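Local coordinates for protein N-acetylgalactosaminyltransferase 7 (Homo sapiens, PDB 6IWR) that joins a family 2 glycosyltransferase domain of the GT-A class and a ricin-type beta-trefoil lectin domain in a single chain, at residues 57-65 with 141-149; 261-269 with 363-371. All coordinates share one frame; numbering follows the deposited sequence.

Contact 1: residues 57-65 with 141-149; sequences PQTFTYHDP and HYDENLLTS
Phe60 and Tyr62, on the extended loop leading into strand 66-67, lie against Asp143 to Leu147 of the loop that joins strand 140-141 to strand 149-155, the two loops running in roughly opposite directions. Leu147 CD1 sits over the middle of one Phe60 ring face, a CH-pi contact 3.7 Å from the ring centroid and only 9° off its normal. With CG anti to the backbone N (chi1 -170°), the Tyr62 ring slides past Asn145, whose CB meets the ring edge at CD1, 3.4 Å away. Leu146 CD2 packs against Tyr62 CZ at 3.6 Å, and Asp143 N gives a weak hydrogen bond of 3.3 Å to Tyr62 OH. A second weak bond runs 2.8 Å from Asn145 ND2 to Thr61 O. Toward strand 66-67, Pro65 CB lies 3.6 Å from Tyr142 CD2, and a water joins Asp64 O to Asp143 OD1, the latter weakly. Helix 251-260 backs both tyrosines, through Ala256 and Ser259 for Tyr62, Ala252 and Pro253 for Tyr142. With both direct polar links weak, the fit of these loops probably rests mainly on the packing of aromatic rings, leucines and proline.

Contact 2: residues 261-269 with 363-371; sequences DRTICTVPL and IWQCGGKLL
Cys265 and Ile363 meet at the apolar centre, where CD1 of the isoleucine reaches from the last turn of helix 355-365 to within 3.7 Å of Cys265 SG. The sulfur stands anti to its own amide nitrogen (chi1 164°), which also brings it 4.1 Å from Leu370 CD2 on the same face of the sheet. On the other face Ile264 puts its two branches to different uses: CG2 lies against Leu371, 3.9 Å from CG, while CG1 runs beside the Lys369 chain, 4.2 Å from CD, both side chains pointing the same way.

Between these faces the backbones form a parallel ladder, strand 264-269 and strand 369-371 inclined by 19°, with Ile264, Cys265 and Thr266 opposite Lys369, Leu370 and Leu371. Cys265 N donates to Lys369 O at 2.8 Å, nearly straight; Cys265 O then accepts from Leu371 N, and Leu371 O from Val267 N. The ladder opens with Lys369 N on Thr263 O at 3.1 Å, the donor tilted 28° from the carbonyl plane.

At the polar edge Asp261 OD1 is gripped twice. Thr263 N closes an Asx turn on Asp261 OD1 at 2.9 Å, and Thr263 OG1 donates to that same oxygen from its syn side at 2.7 Å. On the other segment, near Thr263, Gly367, with positive phi, ends the helix in a Schellman motif, turning the chain through Gly368 into the strand.

Pro257 of helix 251-260 packs on Ile264 and Thr266, and Leu342 of helix 336-342 on Ile363. Strand 264-274, part of the mixed central sheet expected of a GT-A fold, also bonds to antiparallel strand 332-335, through Thr266 and Ala333, while the Cys366-Cys447 disulfide ties the helix end to the region before helix 450-457.

Overall arrangement
Contact 2 belongs to the central sheet of the glycosyltransferase domain, mostly buried, with the Val267 side chain about 14 Å from the bound manganese ion. Contact 1, its centre about 29 Å from the centre of the chain, is only partly buried and joins two loops rather than strands. Their centres are about 15 Å apart, and the two touch where Pro57 and Gln58 pack on the turn at Asp261 and Arg262. Helix 251-260 serves both, meeting the tyrosines of contact 1 and Ile264 and Thr266 of contact 2. The chemistry follows the setting: regular backbone hydrogen bonds with mainly apolar side chains on both faces of the sheet, aromatic packing with weak polar links and a water in the loops.

Contact 1: residues 57-65 with 141-149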
loop_
_atom_site.group_PDB
_atom_site.type_symbol
_atom_site.label_atom_id
_atom_site.label_comp_id
_atom_site.label_asym_id
_atom_site.label_seq_id
_atom_site.Cartn_x
_atom_site.Cartn_y
_atom_site.Cartn_z
ATOM N N PRO A 57 15.661 42.523 -24.431
ATOM C CA PRO A 57 14.329 42.893 -24.942
ATOM C C PRO A 57 13.889 42.007 -26.099
ATOM O O PRO A 57 14.697 41.357 -26.765
ATOM C CB PRO A 57 14.530 44.335 -25.415
ATOM C CG PRO A 57 15.986 44.324 -25.863
ATOM C CD PRO A 57 16.676 43.531 -24.782
ATOM N N GLN A 58 12.578 42.004 -26.344
ATOM C CA GLN A 58 12.052 41.302 -27.507
ATOM C C GLN A 58 12.501 41.982 -28.795
ATOM O O GLN A 58 12.290 43.183 -28.994
ATOM C CB GLN A 58 10.526 41.231 -27.463
ATOM C CG GLN A 58 9.894 40.510 -28.642
ATOM C CD GLN A 58 9.921 39.009 -28.485
ATOM O OE1 GLN A 58 10.064 38.259 -29.459
ATOM N NE2 GLN A 58 9.763 38.554 -27.253
ATOM N N THR A 59 13.126 41.204 -29.667
ATOM C CA THR A 59 13.565 41.673 -30.971
ATOM C C THR A 59 12.760 41.062 -32.108
ATOM O O THR A 59 12.550 41.709 -33.136
ATOM C CB THR A 59 15.045 41.345 -31.149
ATOM O OG1 THR A 59 15.186 39.998 -31.603
ATOM C CG2 THR A 59 15.744 41.455 -29.822
ATOM N N PHE A 60 12.317 39.826 -31.912
ATOM C CA PHE A 60 11.400 39.119 -32.796
ATOM C C PHE A 60 10.030 39.801 -32.790
ATOM O O PHE A 60 9.468 40.067 -31.723
ATOM C CB PHE A 60 11.290 37.685 -32.250
ATOM C CG PHE A 60 11.114 36.626 -33.275
ATOM C CD1 PHE A 60 12.213 36.112 -33.965
ATOM C CD2 PHE A 60 9.860 36.101 -33.525
ATOM C CE1 PHE A 60 12.061 35.102 -34.930
ATOM C CE2 PHE A 60 9.697 35.101 -34.465
ATOM C CZ PHE A 60 10.804 34.596 -35.177
ATOM N N THR A 61 9.469 40.074 -33.965
ATOM C CA THR A 61 8.079 40.526 -34.038
ATOM C C THR A 61 7.178 39.329 -34.334
ATOM O O THR A 61 7.407 38.621 -35.315
ATOM C CB THR A 61 7.874 41.594 -35.111
ATOM O OG1 THR A 61 8.953 42.538 -35.082
ATOM C CG2 THR A 61 6.529 42.312 -34.905
ATOM N N TYR A 62 6.147 39.107 -33.510
ATOM C CA TYR A 62 5.216 38.007 -33.747
ATOM C C TYR A 62 3.823 38.374 -33.250
ATOM O O TYR A 62 3.671 39.005 -32.207
ATOM C CB TYR A 62 5.719 36.708 -33.093
ATOM C CG TYR A 62 4.945 35.468 -33.496
ATOM C CD1 TYR A 62 5.309 34.721 -34.617
ATOM C CD2 TYR A 62 3.849 35.034 -32.755
ATOM C CE1 TYR A 62 4.592 33.584 -34.997
ATOM C CE2 TYR A 62 3.129 33.882 -33.124
ATOM C CZ TYR A 62 3.501 33.171 -34.245
ATOM O OH TYR A 62 2.782 32.050 -34.628
ATOM N N HIS A 63 2.805 37.986 -34.004
ATOM C CA HIS A 63 1.420 38.351 -33.738
ATOM C C HIS A 63 0.622 37.147 -33.259
ATOM O O HIS A 63 0.738 36.050 -33.814
ATOM C CB HIS A 63 0.753 38.910 -34.991
ATOM C CG HIS A 63 1.562 39.957 -35.684
ATOM N ND1 HIS A 63 1.375 41.304 -35.462
ATOM C CD2 HIS A 63 2.563 39.858 -36.590
ATOM C CE1 HIS A 63 2.229 41.990 -36.200
ATOM N NE2 HIS A 63 2.958 41.138 -36.897
ATOM N N ASP A 64 -0.217 37.368 -32.256
ATOM C CA ASP A 64 -1.022 36.287 -31.720
ATOM C C ASP A 64 -1.872 35.671 -32.819
ATOM O O ASP A 64 -2.188 36.332 -33.805
ATOM C CB ASP A 64 -1.918 36.795 -30.598
ATOM C CG ASP A 64 -1.129 37.167 -29.379
ATOM O OD1 ASP A 64 -0.076 36.515 -29.165
ATOM O OD2 ASP A 64 -1.526 38.114 -28.670
ATOM N N PRO A 65 -2.254 34.406 -32.677
ATOM C CA PRO A 65 -3.087 33.774 -33.702
ATOM C C PRO A 65 -4.508 34.307 -33.650
ATOM O O PRO A 65 -4.884 35.092 -32.785
ATOM C CB PRO A 65 -3.019 32.282 -33.349
ATOM C CG PRO A 65 -2.745 32.266 -31.891
ATOM C CD PRO A 65 -1.852 33.442 -31.634
ATOM N N HIS A 141 -5.432 30.127 -36.377
ATOM C CA HIS A 141 -4.532 30.388 -37.490
ATOM C C HIS A 141 -3.284 31.113 -36.996
ATOM O O HIS A 141 -3.371 32.234 -36.481
ATOM C CB HIS A 141 -5.265 31.166 -38.578
ATOM C CG HIS A 141 -6.255 30.323 -39.316
ATOM N ND1 HIS A 141 -5.947 29.672 -40.491
ATOM C CD2 HIS A 141 -7.516 29.950 -39.000
ATOM C CE1 HIS A 141 -6.993 28.970 -40.889
ATOM N NE2 HIS A 141 -7.956 29.118 -40.000
ATOM N N TYR A 142 -2.131 30.468 -37.167
ATOM C CA TYR A 142 -0.864 30.882 -36.581
ATOM C C TYR A 142 0.097 31.370 -37.657
ATOM O O TYR A 142 0.161 30.812 -38.759
ATOM C CB TYR A 142 -0.189 29.731 -35.805
ATOM C CG TYR A 142 -1.008 29.067 -34.715
ATOM C CD1 TYR A 142 -1.898 28.033 -35.003
ATOM C CD2 TYR A 142 -0.865 29.453 -33.381
ATOM C CE1 TYR A 142 -2.638 27.418 -33.989
ATOM C CE2 TYR A 142 -1.596 28.837 -32.355
ATOM C CZ TYR A 142 -2.477 27.828 -32.670
ATOM O OH TYR A 142 -3.197 27.228 -31.655
ATOM N N ASP A 143 0.900 32.359 -37.298
ATOM C CA ASP A 143 1.703 33.124 -38.233
ATOM C C ASP A 143 2.790 32.407 -39.023
ATOM O O ASP A 143 3.173 32.919 -40.049
ATOM C CB ASP A 143 2.278 34.371 -37.574
ATOM C CG ASP A 143 1.595 35.633 -38.018
ATOM O OD1 ASP A 143 0.642 35.557 -38.796
ATOM O OD2 ASP A 143 2.014 36.707 -37.578
ATOM N N GLU A 144 3.335 31.297 -38.544
ATOM C CA GLU A 144 4.385 30.541 -39.274
ATOM C C GLU A 144 5.755 31.083 -39.010
ATOM O O GLU A 144 6.740 30.524 -39.400
ATOM C CB GLU A 144 4.192 30.538 -40.791
ATOM C CG GLU A 144 2.965 29.834 -41.294
ATOM C CD GLU A 144 2.147 30.677 -42.232
ATOM O OE1 GLU A 144 2.260 31.899 -42.200
ATOM O OE2 GLU A 144 1.370 30.109 -43.006
ATOM N N ASN A 145 5.770 32.146 -38.251
ATOM C CA ASN A 145 6.878 32.998 -37.978
ATOM C C ASN A 145 7.520 32.561 -36.658
ATOM O O ASN A 145 8.252 33.299 -36.035
ATOM C CB ASN A 145 6.277 34.381 -37.877
ATOM C CG ASN A 145 7.288 35.448 -37.819
ATOM O OD1 ASN A 145 8.355 35.323 -38.368
ATOM N ND2 ASN A 145 6.957 36.518 -37.162
ATOM N N LEU A 146 7.200 31.346 -36.239
ATOM C CA LEU A 146 7.558 30.789 -34.956
ATOM C C LEU A 146 9.028 30.522 -34.749
ATOM O O LEU A 146 9.776 30.360 -35.690
ATOM C CB LEU A 146 6.819 29.477 -34.769
ATOM C CG LEU A 146 5.315 29.472 -34.964
ATOM C CD1 LEU A 146 4.853 28.130 -35.497
ATOM C CD2 LEU A 146 4.635 29.798 -33.655
ATOM N N LEU A 147 9.434 30.503 -33.492
ATOM C CA LEU A 147 10.782 30.136 -33.102
ATOM C C LEU A 147 11.036 28.665 -33.358
ATOM O O LEU A 147 10.137 27.860 -33.278
ATOM C CB LEU A 147 10.970 30.384 -31.614
ATOM C CG LEU A 147 11.457 31.684 -30.986
ATOM C CD1 LEU A 147 11.766 32.769 -31.981
ATOM C CD2 LEU A 147 10.487 32.187 -29.942
ATOM N N THR A 148 12.273 28.309 -33.652
ATOM C CA THR A 148 12.663 26.904 -33.718
ATOM C C THR A 148 12.845 26.326 -32.307
ATOM O O THR A 148 12.894 27.055 -31.317
ATOM C CB THR A 148 13.955 26.757 -34.503
ATOM O OG1 THR A 148 15.010 27.423 -33.792
ATOM C CG2 THR A 148 13.808 27.378 -35.894
ATOM N N SER A 149 12.966 25.001 -32.200
ATOM C CA SER A 149 13.112 24.400 -30.877
ATOM C C SER A 149 14.080 23.227 -30.868
ATOM O O SER A 149 14.138 22.426 -31.814
ATOM C CB SER A 149 11.753 23.922 -30.317
ATOM O OG SER A 149 10.885 25.018 -30.097
HETATM O O HOH W 1 -1.688 36.578 -36.663
#

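Contact 2: residues 261-269 with 363-371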
loop_
_atom_site.group_PDB
_atom_site.type_symbol
_atom_site.label_atom_id
_atom_site.label_comp_id
_atom_site.label_asym_id
_atom_site.label_seq_id
_atom_site.Cartn_x
_atom_site.Cartn_y
_atom_site.Cartn_z
ATOM N N ASP A 261 6.665 36.962 -27.131
ATOM C CA ASP A 261 7.213 37.489 -25.881
ATOM C C ASP A 261 8.156 36.452 -25.282
ATOM O O ASP A 261 7.699 35.430 -24.764
ATOM C CB ASP A 261 6.067 37.820 -24.927
ATOM C CG ASP A 261 6.536 38.323 -23.575
ATOM O OD1 ASP A 261 7.721 38.167 -23.200
ATOM O OD2 ASP A 261 5.683 38.873 -22.860
ATOM N N ARG A 262 9.461 36.733 -25.309
ATOM C CA ARG A 262 10.474 35.761 -24.918
ATOM C C ARG A 262 10.472 35.432 -23.427
ATOM O O ARG A 262 11.132 34.458 -23.040
ATOM C CB ARG A 262 11.853 36.272 -25.305
ATOM C CG ARG A 262 12.131 37.672 -24.804
ATOM C CD ARG A 262 13.460 38.145 -25.315
ATOM N NE ARG A 262 14.437 37.124 -25.004
ATOM C CZ ARG A 262 15.175 37.116 -23.899
ATOM N NH1 ARG A 262 16.034 36.117 -23.668
ATOM N NH2 ARG A 262 15.057 38.123 -23.035
ATOM N N THR A 263 9.810 36.239 -22.581
ATOM C CA THR A 263 9.723 35.965 -21.150
ATOM C C THR A 263 8.493 35.148 -20.791
ATOM O O THR A 263 8.191 34.993 -19.605
ATOM C CB THR A 263 9.706 37.263 -20.326
ATOM O OG1 THR A 263 8.529 38.014 -20.640
ATOM C CG2 THR A 263 10.948 38.106 -20.570
ATOM N N ILE A 264 7.759 34.662 -21.773
ATOM C CA ILE A 264 6.679 33.730 -21.497
ATOM C C ILE A 264 7.249 32.326 -21.541
ATOM O O ILE A 264 8.063 31.994 -22.412
ATOM C CB ILE A 264 5.526 33.908 -22.500
ATOM C CG1 ILE A 264 5.028 35.352 -22.452
ATOM C CG2 ILE A 264 4.392 32.921 -22.225
ATOM C CD1 ILE A 264 3.852 35.622 -23.348
ATOM N N CYS A 265 6.874 31.519 -20.564
ATOM C CA CYS A 265 7.206 30.105 -20.543
ATOM C C CYS A 265 5.911 29.320 -20.655
ATOM O O CYS A 265 4.922 29.629 -19.984
ATOM C CB CYS A 265 7.974 29.742 -19.278
ATOM S SG CYS A 265 8.053 28.023 -18.896
ATOM N N THR A 266 5.919 28.312 -21.495
ATOM C CA THR A 266 4.703 27.681 -21.957
ATOM C C THR A 266 4.652 26.233 -21.495
ATOM O O THR A 266 5.694 25.580 -21.340
ATOM C CB THR A 266 4.652 27.788 -23.468
ATOM O OG1 THR A 266 3.934 28.979 -23.789
ATOM C CG2 THR A 266 3.906 26.719 -24.003
ATOM N N VAL A 267 3.434 25.736 -21.268
ATOM C CA VAL A 267 3.224 24.391 -20.748
ATOM C C VAL A 267 2.041 23.741 -21.459
ATOM O O VAL A 267 0.940 24.278 -21.444
ATOM C CB VAL A 267 2.984 24.384 -19.227
ATOM C CG1 VAL A 267 3.144 22.978 -18.697
ATOM C CG2 VAL A 267 3.934 25.352 -18.514
ATOM N N PRO A 268 2.229 22.597 -22.103
ATOM C CA PRO A 268 1.082 21.868 -22.657
ATOM C C PRO A 268 0.208 21.288 -21.549
ATOM O O PRO A 268 0.652 21.075 -20.422
ATOM C CB PRO A 268 1.747 20.749 -23.461
ATOM C CG PRO A 268 3.005 20.462 -22.656
ATOM C CD PRO A 268 3.479 21.827 -22.184
ATOM N N LEU A 269 -1.053 21.037 -21.878
ATOM C CA LEU A 269 -1.871 20.213 -21.002
ATOM C C LEU A 269 -1.334 18.786 -21.023
ATOM O O LEU A 269 -1.197 18.173 -22.089
ATOM C CB LEU A 269 -3.336 20.228 -21.424
ATOM C CG LEU A 269 -4.044 21.585 -21.364
ATOM C CD1 LEU A 269 -5.569 21.409 -21.352
ATOM C CD2 LEU A 269 -3.574 22.388 -20.174
ATOM N N ILE A 363 10.032 32.856 -12.795
ATOM C CA ILE A 363 9.438 33.447 -13.989
ATOM C C ILE A 363 8.451 34.539 -13.594
ATOM O O ILE A 363 8.461 35.653 -14.142
ATOM C CB ILE A 363 8.757 32.374 -14.844
ATOM C CG1 ILE A 363 9.797 31.485 -15.491
ATOM C CG2 ILE A 363 7.880 33.028 -15.873
ATOM C CD1 ILE A 363 9.190 30.306 -16.228
ATOM N N TRP A 364 7.572 34.225 -12.647
ATOM C CA TRP A 364 6.487 35.137 -12.328
ATOM C C TRP A 364 7.007 36.377 -11.612
ATOM O O TRP A 364 6.698 37.509 -12.008
ATOM C CB TRP A 364 5.450 34.418 -11.476
ATOM C CG TRP A 364 4.398 33.689 -12.237
ATOM C CD1 TRP A 364 4.076 32.370 -12.128
ATOM C CD2 TRP A 364 3.481 34.248 -13.183
ATOM N NE1 TRP A 364 3.022 32.067 -12.939
ATOM C CE2 TRP A 364 2.634 33.195 -13.608
ATOM C CE3 TRP A 364 3.278 35.536 -13.701
ATOM C CZ2 TRP A 364 1.625 33.379 -14.558
ATOM C CZ3 TRP A 364 2.273 35.728 -14.626
ATOM C CH2 TRP A 364 1.449 34.652 -15.046
ATOM N N GLN A 365 7.801 36.185 -10.558
ATOM C CA GLN A 365 8.232 37.304 -9.742
ATOM C C GLN A 365 9.278 38.169 -10.419
ATOM O O GLN A 365 9.500 39.300 -9.980
ATOM C CB GLN A 365 8.764 36.805 -8.408
ATOM C CG GLN A 365 7.670 36.323 -7.482
ATOM C CD GLN A 365 8.237 35.653 -6.262
ATOM O OE1 GLN A 365 8.845 36.310 -5.412
ATOM N NE2 GLN A 365 8.068 34.334 -6.178
ATOM N N CYS A 366 9.910 37.697 -11.483
ATOM C CA CYS A 366 10.916 38.501 -12.152
ATOM C C CYS A 366 10.417 39.050 -13.469
ATOM O O CYS A 366 11.229 39.448 -14.310
ATOM C CB CYS A 366 12.207 37.705 -12.341
ATOM S SG CYS A 366 12.846 37.078 -10.745
ATOM N N GLY A 367 9.104 39.089 -13.665
ATOM C CA GLY A 367 8.546 39.793 -14.795
ATOM C C GLY A 367 8.079 38.948 -15.957
ATOM O O GLY A 367 7.574 39.504 -16.934
ATOM N N GLY A 368 8.205 37.626 -15.882
ATOM C CA GLY A 368 7.743 36.750 -16.932
ATOM C C GLY A 368 6.316 36.300 -16.704
ATOM O O GLY A 368 5.599 36.823 -15.850
ATOM N N LYS A 369 5.907 35.307 -17.495
ATOM C CA LYS A 369 4.607 34.675 -17.356
ATOM C C LYS A 369 4.746 33.187 -17.637
ATOM O O LYS A 369 5.601 32.760 -18.427
ATOM C CB LYS A 369 3.557 35.245 -18.307
ATOM C CG LYS A 369 3.165 36.707 -18.156
ATOM C CD LYS A 369 2.673 37.196 -19.546
ATOM C CE LYS A 369 1.868 38.491 -19.532
ATOM N NZ LYS A 369 0.406 38.173 -19.407
ATOM N N LEU A 370 3.890 32.407 -16.975
ATOM C CA LEU A 370 3.810 30.968 -17.154
ATOM C C LEU A 370 2.395 30.681 -17.634
ATOM O O LEU A 370 1.428 30.951 -16.909
ATOM C CB LEU A 370 4.102 30.258 -15.842
ATOM C CG LEU A 370 4.579 28.811 -15.760
ATOM C CD1 LEU A 370 3.854 28.141 -14.637
ATOM C CD2 LEU A 370 4.373 28.088 -17.029
ATOM N N LEU A 371 2.258 30.155 -18.854
ATOM C CA LEU A 371 0.945 29.891 -19.436
ATOM C C LEU A 371 0.761 28.412 -19.744
ATOM O O LEU A 371 1.664 27.767 -20.293
ATOM C CB LEU A 371 0.747 30.693 -20.703
ATOM C CG LEU A 371 1.017 32.168 -20.496
ATOM C CD1 LEU A 371 1.068 32.839 -21.849
ATOM C CD2 LEU A 371 -0.080 32.758 -19.640
#